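Local coordinates for MmeI (Methylophilus methylotrophus, PDB 5HR4), which acts as a Type IIL restriction-modification enzyme that both cleaves and methylates DNA, the methylation probably being at adenine N6, at a contact of chain A with DNA. Coordinates in Å, arbitrary orientation; residue numbers count along the deposited sequence, not the author numbering.

A contact of chain A with DNA. Residues 679-680, 752-754, 774, 805. With nucleotides of chain B.
Asp680 and Ser754 each grip a phosphate of chain B through the backbone, one on either side of the DG6 sugar. These residues, with Thr752, Ala774 and Leu805, belong to the target recognition domain. Most of the contact is with the DNA sugar-phosphate backbone. The N-H of Asp680, at the start of helix 679-683, donates to OP1 of the DT7 phosphate at 2.8 Å, with an angle of 163° at the hydrogen. The helix N-terminus may add a favourable charge effect. Gly679 N also lies close to OP1, but its N-H points elsewhere. Ser754 N donates to OP2 of the DG6 phosphate over a longer 3.3 Å. A water links Thr752 N to the second oxygen of the DT7 phosphate, OP2, which it meets at 2.7 Å. Ala774 places its methyl group CB 3.4 Å from OP1 of DT7. The Asp680 side chain uses its CB against the DNA, packing 3.5 Å from C4' of the DG6 deoxyribose. With CG anti to the backbone N (chi1 172°), the carboxylate lies alongside the same sugar, its OD1 nearest to C5'. Thr752 meets the sugar with CB and CG2, both near C2' of DG6.

Contact with the bases comes from Leu805 and is apolar. CG of Leu805 lies anti to the backbone N (chi1 -162°), and the branched tip lies over one face of the paired guanine. Such packing can support the base's position but does not by itself read hydrogen-bonding groups. The hydrogen bonds described end on phosphate oxygens, not on a base. DT7 is unpaired, and its methyl C7 lies 4.0 Å from CD1 of Leu805.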
loop_
_atom_site.group_PDB
_atom_site.type_symbol
_atom_site.label_atom_id
_atom_site.label_comp_id
_atom_site.label_asym_id
_atom_site.label_seq_id
_atom_site.Cartn_x
_atom_site.Cartn_y
_atom_site.Cartn_z
ATOM N N GLY A 679 -25.713 5.453 3.457
ATOM C CA GLY A 679 -25.349 5.861 2.110
ATOM C C GLY A 679 -25.856 4.882 1.072
ATOM O O GLY A 679 -26.514 5.270 0.096
ATOM N N ASP A 680 -25.603 3.589 1.298
ATOM C CA ASP A 680 -26.046 2.553 0.364
ATOM C C ASP A 680 -27.569 2.529 0.181
ATOM O O ASP A 680 -28.058 2.391 -0.947
ATOM C CB ASP A 680 -25.558 1.195 0.845
ATOM C CG ASP A 680 -26.129 0.076 0.047
ATOM O OD1 ASP A 680 -26.271 0.254 -1.179
ATOM O OD2 ASP A 680 -26.450 -0.972 0.651
ATOM N N THR A 752 -19.576 7.623 1.539
ATOM C CA THR A 752 -18.649 6.846 0.722
ATOM C C THR A 752 -19.384 6.361 -0.519
ATOM O O THR A 752 -20.390 5.655 -0.395
ATOM C CB THR A 752 -18.109 5.670 1.535
ATOM O OG1 THR A 752 -17.545 6.181 2.749
ATOM C CG2 THR A 752 -17.058 4.888 0.789
ATOM N N SER A 753 -18.889 6.730 -1.710
ATOM C CA SER A 753 -19.676 6.547 -2.934
ATOM C C SER A 753 -18.787 6.646 -4.168
ATOM O O SER A 753 -17.727 7.280 -4.147
ATOM C CB SER A 753 -20.806 7.568 -3.035
ATOM O OG SER A 753 -20.286 8.888 -3.055
ATOM N N SER A 754 -19.281 6.059 -5.264
ATOM C CA SER A 754 -18.464 5.726 -6.433
ATOM C C SER A 754 -17.809 6.947 -7.074
ATOM O O SER A 754 -18.455 7.964 -7.326
ATOM C CB SER A 754 -19.330 5.006 -7.471
ATOM O OG SER A 754 -18.550 4.560 -8.571
ATOM N N ALA A 774 -22.989 6.636 8.044
ATOM C CA ALA A 774 -22.501 6.576 6.673
ATOM C C ALA A 774 -22.965 7.745 5.839
ATOM O O ALA A 774 -22.942 7.649 4.613
ATOM C CB ALA A 774 -22.945 5.274 5.999
ATOM N N LEU A 805 -11.600 6.144 -0.063
ATOM C CA LEU A 805 -11.535 4.725 0.281
ATOM C C LEU A 805 -11.107 3.969 -0.971
ATOM O O LEU A 805 -11.910 3.808 -1.896
ATOM C CB LEU A 805 -12.889 4.222 0.774
ATOM C CG LEU A 805 -12.952 2.914 1.574
ATOM C CD1 LEU A 805 -14.407 2.615 1.926
ATOM C CD2 LEU A 805 -12.342 1.731 0.849
ATOM P P DG B 6 -22.326 3.017 -4.182
ATOM O OP1 DG B 6 -23.538 2.273 -4.594
ATOM O OP2 DG B 6 -22.003 4.343 -4.784
ATOM O "O5'" DG B 6 -22.184 3.233 -2.588
ATOM C "C5'" DG B 6 -23.133 2.752 -1.703
ATOM C "C4'" DG B 6 -22.483 1.994 -0.553
ATOM O "O4'" DG B 6 -21.342 1.241 -0.992
ATOM C "C3'" DG B 6 -22.028 2.816 0.651
ATOM O "O3'" DG B 6 -22.515 2.158 1.762
ATOM C "C2'" DG B 6 -20.511 2.720 0.603
ATOM C "C1'" DG B 6 -20.309 1.357 -0.038
ATOM N N9 DG B 6 -19.069 1.253 -0.781
ATOM C C8 DG B 6 -18.838 1.782 -2.029
ATOM N N7 DG B 6 -17.651 1.531 -2.481
ATOM C C5 DG B 6 -17.049 0.783 -1.476
ATOM C C6 DG B 6 -15.759 0.224 -1.420
ATOM O O6 DG B 6 -14.866 0.287 -2.264
ATOM N N1 DG B 6 -15.538 -0.457 -0.231
ATOM C C2 DG B 6 -16.459 -0.593 0.781
ATOM N N2 DG B 6 -16.058 -1.297 1.848
ATOM N N3 DG B 6 -17.687 -0.075 0.741
ATOM C C4 DG B 6 -17.909 0.604 -0.415
ATOM P P DT B 7 -22.499 2.790 3.228
ATOM O OP1 DT B 7 -23.875 3.252 3.495
ATOM O OP2 DT B 7 -21.372 3.730 3.428
ATOM O "O5'" DT B 7 -22.254 1.484 4.072
ATOM C "C5'" DT B 7 -22.983 0.322 3.708
ATOM C "C4'" DT B 7 -22.880 -0.746 4.781
ATOM O "O4'" DT B 7 -21.514 -1.222 4.849
ATOM C "C3'" DT B 7 -23.219 -0.307 6.210
ATOM O "O3'" DT B 7 -23.653 -1.444 6.909
ATOM C "C2'" DT B 7 -21.858 0.153 6.703
ATOM C "C1'" DT B 7 -20.991 -0.958 6.131
ATOM N N1 DT B 7 -19.599 -0.598 5.952
ATOM C C2 DT B 7 -18.628 -1.357 6.565
ATOM O O2 DT B 7 -18.883 -2.307 7.280
ATOM N N3 DT B 7 -17.345 -0.960 6.306
ATOM C C4 DT B 7 -16.951 0.091 5.500
ATOM O O4 DT B 7 -15.773 0.375 5.325
ATOM C C5 DT B 7 -18.028 0.832 4.873
ATOM C C7 DT B 7 -17.727 1.989 3.983
ATOM C C6 DT B 7 -19.285 0.452 5.123
HETATM O O HOH W 1 -22.135 6.239 2.782
#